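Local structure of transaminase (Bacillus megaterium, 5G0A) at the interface of chains A and B and the interface of chains A and C. The protein catalyses S-selective amino-group transfer as an omega-transaminase that depends on the cofactor pyridoxal-5'-phosphate. Sequence-based numbering; all coordinates share one arbitrary frame. Chains: chain A/B/C, Transaminase.

Chain A meets two partners, and the four contacts divide accordingly. Contacts 1 and 2 join it to chain B, their C-alpha centres about 20 Å apart, and both draw on helix 214-226 of B. Contacts 3 and 4 join it to chain C; about 16 Å separates their C-alpha centres. Contact 3 pairs A:Ser303 with C:Tyr331 and contact 4 C:Ser303 with A:Tyr331, so the latter includes the symmetry-related counterpart of the former. Contacts 2 and 4 lie farthest apart, about 50 Å between C-alpha centres. The A-C pairing fits the catalytic dimer of class III aminotransferases; A-B contacts may join such dimers into the deposited tetramer.

Contact 1: the interface of chains A and B. Residues chain A 162, 177, 179; chain B 224-225, 227-229.
The carboxylate oxygen OE2 of B:Glu229 is gripped by three groups: A:Gln179 NE2 at 2.8 Å, and waters 1 and 2. In this class III aminotransferase the glutamate sits on the 3-10 helix 228-230 of chain B and faces the 3-10 helix 162-164, strand 177-178 and adjoining loop of chain A. The amide bond is fairly straight (158° at H) and runs in the A:Gln179 amide plane, yet it reaches OE2 from above the carboxylate plane. Water 2, 2.7 Å from B:Glu229 OE2, links it to the hydroxyl OG of A:Ser177. Water 1 lies at the in-plane edge of the A:Arg162 guanidinium, 2.9 Å from NE, and bridges A:Arg162 NE to the same OE2. On the other branch, A:Arg162 NH2 stands 3.3 Å from B:Glu229 OE1, a salt bridge whose hydrogen bond is weak although the two planes are only 20° apart. An extended chain, with CG opposite the backbone N (chi1 -174°), carries A:Arg162 past the end of helix 214-226. There the carbonyl oxygen O of B:Glu224 lies over one guanidinium face, toward its rim and 3.3 Å from A:Arg162 NE, so the helix end may help to stabilise the positive charge. B:Pro228 CD packs 3.5 Å from A:Arg162 NH2. With a leucine in place of A:Arg162, B:Glu229 would probably lose its charge partner and water 1 its tether on chain A.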
loop_
_atom_site.group_PDB
_atom_site.type_symbol
_atom_site.label_atom_id
_atom_site.label_comp_id
_atom_site.label_asym_id
_atom_site.label_seq_id
_atom_site.Cartn_x
_atom_site.Cartn_y
_atom_site.Cartn_z
ATOM N N ARG A 162 -6.916 4.257 -18.601
ATOM C CA ARG A 162 -5.500 3.912 -18.785
ATOM C C ARG A 162 -4.680 5.045 -19.378
ATOM O O ARG A 162 -3.526 5.291 -18.954
ATOM C CB ARG A 162 -5.395 2.661 -19.682
ATOM C CG ARG A 162 -3.976 2.126 -19.818
ATOM C CD ARG A 162 -3.956 1.004 -20.840
ATOM N NE ARG A 162 -2.607 0.432 -20.907
ATOM C CZ ARG A 162 -2.207 -0.397 -21.872
ATOM N NH1 ARG A 162 -3.046 -0.754 -22.845
ATOM N NH2 ARG A 162 -0.974 -0.878 -21.848
ATOM N N SER A 177 7.282 3.096 -22.401
ATOM C CA SER A 177 6.077 3.317 -21.652
ATOM C C SER A 177 6.417 3.237 -20.163
ATOM O O SER A 177 7.236 2.416 -19.750
ATOM C CB SER A 177 5.067 2.247 -22.034
ATOM O OG SER A 177 4.000 2.217 -21.129
ATOM N N GLN A 179 4.514 3.857 -16.181
ATOM C CA GLN A 179 3.561 4.390 -15.190
ATOM C C GLN A 179 4.341 4.995 -14.030
ATOM O O GLN A 179 5.549 4.723 -13.871
ATOM C CB GLN A 179 2.628 3.280 -14.703
ATOM C CG GLN A 179 1.853 2.625 -15.837
ATOM C CD GLN A 179 0.828 1.614 -15.346
ATOM O OE1 GLN A 179 0.116 1.863 -14.369
ATOM N NE2 GLN A 179 0.739 0.475 -16.028
ATOM N N GLU B 224 -5.377 -5.358 -19.282
ATOM C CA GLU B 224 -5.185 -4.270 -20.241
ATOM C C GLU B 224 -5.299 -2.941 -19.530
ATOM O O GLU B 224 -4.450 -2.080 -19.720
ATOM C CB GLU B 224 -6.228 -4.325 -21.339
ATOM C CG GLU B 224 -6.002 -5.446 -22.339
ATOM C CD GLU B 224 -7.198 -5.598 -23.264
ATOM O OE1 GLU B 224 -8.231 -4.905 -23.050
ATOM O OE2 GLU B 224 -7.103 -6.403 -24.203
ATOM N N ASN B 225 -6.322 -2.805 -18.686
ATOM C CA ASN B 225 -6.582 -1.526 -17.989
ATOM C C ASN B 225 -5.443 -1.106 -17.053
ATOM O O ASN B 225 -5.041 0.055 -17.029
ATOM C CB ASN B 225 -7.898 -1.586 -17.217
ATOM C CG ASN B 225 -8.296 -0.242 -16.635
ATOM O OD1 ASN B 225 -7.845 0.151 -15.541
ATOM N ND2 ASN B 225 -9.143 0.477 -17.355
ATOM N N GLY B 227 -2.472 -2.278 -17.293
ATOM C CA GLY B 227 -1.247 -2.324 -18.088
ATOM C C GLY B 227 -0.591 -3.689 -18.042
ATOM O O GLY B 227 -0.073 -4.086 -17.013
ATOM N N PRO B 228 -0.611 -4.428 -19.164
ATOM C CA PRO B 228 0.031 -5.747 -19.130
ATOM C C PRO B 228 1.515 -5.671 -18.710
ATOM O O PRO B 228 2.049 -6.593 -18.082
ATOM C CB PRO B 228 -0.107 -6.231 -20.592
ATOM C CG PRO B 228 -1.324 -5.520 -21.109
ATOM C CD PRO B 228 -1.214 -4.140 -20.483
ATOM N N GLU B 229 2.149 -4.545 -19.024
ATOM C CA GLU B 229 3.540 -4.316 -18.683
ATOM C C GLU B 229 3.797 -4.218 -17.168
ATOM O O GLU B 229 4.947 -4.205 -16.737
ATOM C CB GLU B 229 4.071 -3.071 -19.426
ATOM C CG GLU B 229 3.662 -1.711 -18.830
ATOM C CD GLU B 229 2.227 -1.278 -19.096
ATOM O OE1 GLU B 229 1.478 -1.933 -19.853
ATOM O OE2 GLU B 229 1.839 -0.217 -18.538
HETATM O O HOH W 1 -0.432 1.156 -19.065
HETATM O O HOH W 2 3.701 1.701 -18.668
#

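Contact 2: the interface of chains A and B. Residues chain A 197-198, 214; chain B 198, 214, 217-218.
Two methyl-to-ring contacts cross this class III aminotransferase interface. B:Leu214 CD2 lies over the centre of the A:Phe198 ring, 3.7 Å from its centroid, while A:Met197 CE covers a face of B:Tyr218 toward the rim, 3.8 Å from that centroid. The methionine reaches this far because its chain is extended throughout, with CG opposite the backbone N (chi1 179°).

Edge and aliphatic contacts fill in around them. A:Met197 CE also touches B:Phe198 CZ at 3.3 Å, with SD in the plane at the edge of that ring, so one thioether tip serves two aromatic residues. A:Leu214 meets B:Phe198 at about a right angle, CD1 lying 3.5 Å from CE1. At the rim of the A:Phe198 ring, CE1 rests 3.3 Å from B:Lys217 CD, which uses the lysine's hydrocarbon stem; CE2 lies 3.8 Å from B:Tyr218 CB.

A:Phe198 and B:Phe198 differ in backbone, phi being -143° in chain A and 76° in B, and they hide unequal areas, 87 and 42 Å². The loops therefore depart from exact two-fold symmetry here. By lodging the loop of A:Phe198 against helix 214-226 of B, the patch gives the A-B pairing an apolar seam that may help hold the tetramer together.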
loop_
_atom_site.group_PDB
_atom_site.type_symbol
_atom_site.label_atom_id
_atom_site.label_comp_id
_atom_site.label_asym_id
_atom_site.label_seq_id
_atom_site.Cartn_x
_atom_site.Cartn_y
_atom_site.Cartn_z
ATOM N N MET A 197 -21.299 -3.931 -18.965
ATOM C CA MET A 197 -20.125 -4.810 -18.773
ATOM C C MET A 197 -19.987 -5.817 -19.901
ATOM O O MET A 197 -18.958 -5.893 -20.570
ATOM C CB MET A 197 -20.230 -5.555 -17.436
ATOM C CG MET A 197 -19.082 -6.512 -17.145
ATOM S SD MET A 197 -19.354 -7.518 -15.678
ATOM C CE MET A 197 -17.725 -8.232 -15.462
ATOM N N PHE A 198 -21.040 -6.605 -20.065
ATOM C CA PHE A 198 -21.191 -7.503 -21.179
ATOM C C PHE A 198 -22.674 -7.461 -21.508
ATOM O O PHE A 198 -23.522 -7.379 -20.606
ATOM C CB PHE A 198 -20.769 -8.936 -20.814
ATOM C CG PHE A 198 -19.288 -9.102 -20.587
ATOM C CD1 PHE A 198 -18.376 -8.811 -21.597
ATOM C CD2 PHE A 198 -18.806 -9.570 -19.374
ATOM C CE1 PHE A 198 -17.013 -8.963 -21.385
ATOM C CE2 PHE A 198 -17.438 -9.737 -19.163
ATOM C CZ PHE A 198 -16.542 -9.438 -20.169
ATOM N N LEU A 214 -26.015 -7.187 -14.630
ATOM C CA LEU A 214 -24.749 -7.894 -14.384
ATOM C C LEU A 214 -23.653 -7.008 -13.752
ATOM O O LEU A 214 -22.992 -7.428 -12.820
ATOM C CB LEU A 214 -24.226 -8.538 -15.688
ATOM C CG LEU A 214 -22.781 -9.067 -15.719
ATOM C CD1 LEU A 214 -22.557 -10.094 -14.617
ATOM C CD2 LEU A 214 -22.407 -9.647 -17.081
ATOM N N PHE B 198 -20.885 -15.555 -14.315
ATOM C CA PHE B 198 -21.386 -15.437 -15.686
ATOM C C PHE B 198 -22.027 -16.747 -16.147
ATOM O O PHE B 198 -21.532 -17.426 -17.063
ATOM C CB PHE B 198 -20.295 -14.964 -16.673
ATOM C CG PHE B 198 -19.541 -13.742 -16.218
ATOM C CD1 PHE B 198 -20.152 -12.495 -16.190
ATOM C CD2 PHE B 198 -18.212 -13.838 -15.816
ATOM C CE1 PHE B 198 -19.458 -11.371 -15.766
ATOM C CE2 PHE B 198 -17.507 -12.714 -15.404
ATOM C CZ PHE B 198 -18.128 -11.483 -15.373
ATOM N N LEU B 214 -16.766 -15.159 -20.569
ATOM C CA LEU B 214 -16.866 -13.797 -20.045
ATOM C C LEU B 214 -15.945 -13.569 -18.837
ATOM O O LEU B 214 -15.452 -12.468 -18.647
ATOM C CB LEU B 214 -18.318 -13.414 -19.699
ATOM C CG LEU B 214 -19.317 -13.333 -20.873
ATOM C CD1 LEU B 214 -20.686 -12.829 -20.416
ATOM C CD2 LEU B 214 -18.766 -12.451 -21.981
ATOM N N LYS B 217 -12.627 -12.984 -20.541
ATOM C CA LYS B 217 -12.647 -11.708 -21.261
ATOM C C LYS B 217 -12.485 -10.549 -20.273
ATOM O O LYS B 217 -11.758 -9.573 -20.529
ATOM C CB LYS B 217 -13.951 -11.575 -22.066
ATOM C CG LYS B 217 -14.046 -10.332 -22.942
ATOM C CD LYS B 217 -15.301 -10.393 -23.805
ATOM C CE LYS B 217 -15.368 -9.247 -24.800
ATOM N NZ LYS B 217 -14.538 -9.534 -26.005
ATOM N N TYR B 218 -13.148 -10.657 -19.128
ATOM C CA TYR B 218 -13.062 -9.599 -18.150
ATOM C C TYR B 218 -11.681 -9.545 -17.446
ATOM O O TYR B 218 -11.140 -8.464 -17.205
ATOM C CB TYR B 218 -14.202 -9.661 -17.133
ATOM C CG TYR B 218 -14.181 -8.408 -16.307
ATOM C CD1 TYR B 218 -14.375 -7.161 -16.909
ATOM C CD2 TYR B 218 -13.875 -8.443 -14.952
ATOM C CE1 TYR B 218 -14.308 -5.996 -16.167
ATOM C CE2 TYR B 218 -13.821 -7.278 -14.200
ATOM C CZ TYR B 218 -14.038 -6.061 -14.820
ATOM O OH TYR B 218 -13.964 -4.895 -14.099
#

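Contact 3: the interface of chains A and C. Residues chain A 119, 297-298, 301, 303, 305-307; chain C 331.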
loop_
_atom_site.group_PDB
_atom_site.type_symbol
_atom_site.label_atom_id
_atom_site.label_comp_id
_atom_site.label_asym_id
_atom_site.label_seq_id
_atom_site.Cartn_x
_atom_site.Cartn_y
_atom_site.Cartn_z
ATOM N N SER A 119 -10.287 24.471 -5.114
ATOM C CA SER A 119 -9.961 25.218 -6.326
ATOM C C SER A 119 -10.097 24.424 -7.620
ATOM O O SER A 119 -10.140 25.012 -8.693
ATOM C CB SER A 119 -8.551 25.828 -6.244
ATOM O OG SER A 119 -8.483 26.780 -5.208
ATOM N N GLY A 297 -16.857 20.953 -10.245
ATOM C CA GLY A 297 -15.778 21.771 -10.814
ATOM C C GLY A 297 -16.308 22.241 -12.160
ATOM O O GLY A 297 -17.533 22.299 -12.349
ATOM N N LYS A 298 -15.411 22.572 -13.095
ATOM C CA LYS A 298 -15.798 22.924 -14.478
ATOM C C LYS A 298 -16.963 23.920 -14.559
ATOM O O LYS A 298 -16.766 25.112 -14.383
ATOM C CB LYS A 298 -16.042 21.627 -15.257
ATOM C CG LYS A 298 -14.709 20.857 -15.417
ATOM C CD LYS A 298 -14.842 19.617 -16.334
ATOM C CE LYS A 298 -13.480 18.896 -16.623
ATOM N NZ LYS A 298 -13.383 17.578 -16.009
ATOM N N SER A 301 -17.903 27.181 -12.077
ATOM C CA SER A 301 -17.646 28.580 -12.458
ATOM C C SER A 301 -17.629 28.800 -13.976
ATOM O O SER A 301 -17.298 29.900 -14.447
ATOM C CB SER A 301 -16.301 29.044 -11.885
ATOM O OG SER A 301 -15.273 28.237 -12.469
ATOM N N SER A 303 -15.425 27.644 -15.737
ATOM C CA SER A 303 -13.994 27.929 -15.932
ATOM C C SER A 303 -13.608 29.411 -15.918
ATOM O O SER A 303 -12.503 29.750 -16.315
ATOM C CB SER A 303 -13.478 27.312 -17.242
ATOM O OG SER A 303 -13.781 25.941 -17.273
ATOM N N LEU A 305 -12.970 31.315 -13.331
ATOM C CA LEU A 305 -11.801 31.232 -12.446
ATOM C C LEU A 305 -11.766 29.835 -11.842
ATOM O O LEU A 305 -12.777 29.112 -11.885
ATOM C CB LEU A 305 -11.897 32.270 -11.314
ATOM C CG LEU A 305 -11.736 33.739 -11.734
ATOM C CD1 LEU A 305 -12.041 34.614 -10.512
ATOM C CD2 LEU A 305 -10.345 34.060 -12.292
ATOM N N PRO A 306 -10.600 29.424 -11.299
ATOM C CA PRO A 306 -10.540 28.064 -10.722
ATOM C C PRO A 306 -11.435 27.897 -9.488
ATOM O O PRO A 306 -11.294 28.654 -8.524
ATOM C CB PRO A 306 -9.055 27.906 -10.352
ATOM C CG PRO A 306 -8.332 28.839 -11.302
ATOM C CD PRO A 306 -9.270 30.055 -11.362
ATOM N N ALA A 307 -12.343 26.913 -9.531
ATOM C CA ALA A 307 -13.158 26.561 -8.363
ATOM C C ALA A 307 -13.585 25.107 -8.483
ATOM O O ALA A 307 -13.839 24.614 -9.585
ATOM C CB ALA A 307 -14.415 27.433 -8.297
ATOM N N TYR C 331 -7.742 23.458 -14.905
ATOM C CA TYR C 331 -7.363 24.852 -14.706
ATOM C C TYR C 331 -5.855 25.114 -14.749
ATOM O O TYR C 331 -5.415 26.248 -14.573
ATOM C CB TYR C 331 -8.003 25.439 -13.445
ATOM C CG TYR C 331 -9.517 25.393 -13.537
ATOM C CD1 TYR C 331 -10.166 25.722 -14.732
ATOM C CD2 TYR C 331 -10.292 24.991 -12.458
ATOM C CE1 TYR C 331 -11.549 25.673 -14.842
ATOM C CE2 TYR C 331 -11.691 24.960 -12.561
ATOM C CZ TYR C 331 -12.300 25.295 -13.768
ATOM O OH TYR C 331 -13.687 25.267 -13.923
HETATM O O HOH W 3 -15.271 25.574 -11.685
#
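A loop of chain C carrying C:Tyr331 inserts against the 3-10 helix 298-300 of chain A, the loop that follows it, and the turn after strand 112-118. This is the active-site border of a class III aminotransferase, where A:Lys298 is the family's Schiff-base lysine for pyridoxal-5'-phosphate. The phenol oxygen OH of C:Tyr331 lies 3.1 Å from the backbone oxygen O of A:Lys298, a hydrogen bond on chemical grounds with the phenol as donor. Water 3 sits 2.8 Å from the same OH and also contacts A:Lys298 O, A:Ser301 N and OG, and A:Ala307 O, the last at 2.7 Å. Groups of chain A meet the water, and the phenol joins them from across the interface. A:Ser301 OG is itself held by donating to A:Leu305 O at 2.7 Å, almost in line with the carbonyl bond (161°); this second-shell link positions the serine beside the water. A:Ser303 OG and A:Ala307 O lie in plane at the ring's edge, while A:Pro306 CA packs over one face, 3.5 Å from C:Tyr331 CD2. The A:Ser303 OG to C:Tyr331 OH hydrogen bond, at 3.4 Å, is weak. CG of C:Tyr331 points away from its carbonyl carbon (chi1 -60°), which sends the ring into chain A. A phenylalanine at C:Tyr331, lacking the hydroxyl, would probably leave water 3 less firmly held and weaken the link between chain C and the A:Lys298 backbone.

Contact 4: the interface of chains A and C. Residues chain A 83-84, 330-331, 334; chain C 58, 61-62, 303.
Polar links centre on C:Ser303. A:His334 NE2 donates to its backbone oxygen O at 2.8 Å (153° at H); the acceptor lies near the imidazole plane, while the donor is tilted 30° from the carbonyl plane. CG of the histidine stands opposite the backbone N (chi1 -168°), which turns the ring toward this carbonyl. Within chain C, the hydroxyl OG of C:Ser303 donates to C:Cys61 O at 2.7 Å, from well above the carbonyl plane, and so fixes the rotation of the serine side chain.

Apolar contacts gather on A:Phe84. C:Ser303 CB lies over its face, 3.9 Å from the ring centroid. The CD2-CE2 side of the A:Phe84 ring meets several chain C groups: C:Cys61 SG is 3.6 Å from A:Phe84 CE2, and C:Val62 CG2 and C:Gln58 CB pack beside it. The C:Gln58 amide stands nearly perpendicular to the ring. C:Cys61 SG also touches A:Thr330 CG2 at 3.9 Å, bridging two chain A residues.

Together the loop of C:Ser303 and the segment from C:Gln58 to C:Val62 clasp A:Phe84 and the A:Thr330 loop. This probably steadies loops that border the cofactor sites of the A-C dimer.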
loop_
_atom_site.group_PDB
_atom_site.type_symbol
_atom_site.label_atom_id
_atom_site.label_comp_id
_atom_site.label_asym_id
_atom_site.label_seq_id
_atom_site.Cartn_x
_atom_site.Cartn_y
_atom_site.Cartn_z
ATOM N N GLY A 83 -8.078 41.235 -3.216
ATOM C CA GLY A 83 -7.722 40.696 -1.917
ATOM C C GLY A 83 -7.844 39.187 -1.816
ATOM O O GLY A 83 -8.287 38.497 -2.757
ATOM N N PHE A 84 -7.537 38.696 -0.624
ATOM C CA PHE A 84 -7.620 37.275 -0.339
ATOM C C PHE A 84 -7.824 37.078 1.157
ATOM O O PHE A 84 -7.132 37.703 1.962
ATOM C CB PHE A 84 -6.324 36.554 -0.748
ATOM C CG PHE A 84 -6.283 35.127 -0.269
ATOM C CD1 PHE A 84 -7.156 34.179 -0.819
ATOM C CD2 PHE A 84 -5.442 34.748 0.793
ATOM C CE1 PHE A 84 -7.162 32.880 -0.349
ATOM C CE2 PHE A 84 -5.447 33.439 1.262
ATOM C CZ PHE A 84 -6.292 32.505 0.682
ATOM N N THR A 330 -4.934 26.386 0.967
ATOM C CA THR A 330 -4.760 27.846 0.975
ATOM C C THR A 330 -5.906 28.535 0.236
ATOM O O THR A 330 -6.586 29.391 0.803
ATOM C CB THR A 330 -3.406 28.280 0.364
ATOM O OG1 THR A 330 -2.350 27.676 1.107
ATOM C CG2 THR A 330 -3.237 29.782 0.465
ATOM N N TYR A 331 -6.118 28.155 -1.019
ATOM C CA TYR A 331 -7.057 28.880 -1.880
ATOM C C TYR A 331 -8.516 28.412 -1.797
ATOM O O TYR A 331 -9.366 28.950 -2.492
ATOM C CB TYR A 331 -6.570 28.914 -3.340
ATOM C CG TYR A 331 -5.257 29.649 -3.484
ATOM C CD1 TYR A 331 -5.006 30.793 -2.716
ATOM C CD2 TYR A 331 -4.260 29.207 -4.370
ATOM C CE1 TYR A 331 -3.812 31.480 -2.821
ATOM C CE2 TYR A 331 -3.055 29.903 -4.481
ATOM C CZ TYR A 331 -2.846 31.035 -3.709
ATOM O OH TYR A 331 -1.663 31.763 -3.787
ATOM N N HIS A 334 -11.529 30.944 -2.019
ATOM C CA HIS A 334 -10.993 32.217 -2.529
ATOM C C HIS A 334 -12.128 33.191 -2.907
ATOM O O HIS A 334 -12.936 32.892 -3.776
ATOM C CB HIS A 334 -10.088 31.971 -3.757
ATOM C CG HIS A 334 -9.280 33.168 -4.154
ATOM N ND1 HIS A 334 -9.857 34.330 -4.637
ATOM C CD2 HIS A 334 -7.942 33.398 -4.110
ATOM C CE1 HIS A 334 -8.909 35.223 -4.865
ATOM N NE2 HIS A 334 -7.738 34.682 -4.561
ATOM N N GLN C 58 -2.441 36.220 6.103
ATOM C CA GLN C 58 -3.361 35.061 5.903
ATOM C C GLN C 58 -2.676 33.726 6.197
ATOM O O GLN C 58 -2.717 33.258 7.324
ATOM C CB GLN C 58 -4.025 35.078 4.513
ATOM C CG GLN C 58 -4.968 36.285 4.378
ATOM C CD GLN C 58 -6.104 36.175 5.376
ATOM O OE1 GLN C 58 -6.931 35.286 5.282
ATOM N NE2 GLN C 58 -6.141 37.088 6.353
ATOM N N CYS C 61 1.030 34.263 2.600
ATOM C CA CYS C 61 0.751 34.021 1.182
ATOM C C CYS C 61 0.294 35.236 0.377
ATOM O O CYS C 61 0.055 35.129 -0.829
ATOM C CB CYS C 61 -0.270 32.872 1.022
ATOM S SG CYS C 61 -1.892 33.191 1.766
ATOM N N VAL C 62 0.192 36.387 1.019
ATOM C CA VAL C 62 -0.223 37.575 0.286
ATOM C C VAL C 62 0.991 38.511 0.192
ATOM O O VAL C 62 0.957 39.675 0.665
ATOM C CB VAL C 62 -1.452 38.226 0.968
ATOM C CG1 VAL C 62 -2.096 39.265 0.054
ATOM C CG2 VAL C 62 -2.497 37.164 1.339
ATOM N N SER C 303 -1.585 35.243 -3.754
ATOM C CA SER C 303 -2.978 34.850 -3.552
ATOM C C SER C 303 -3.992 35.715 -4.300
ATOM O O SER C 303 -5.172 35.639 -3.998
ATOM C CB SER C 303 -3.331 34.834 -2.060
ATOM O OG SER C 303 -2.377 34.050 -1.341
#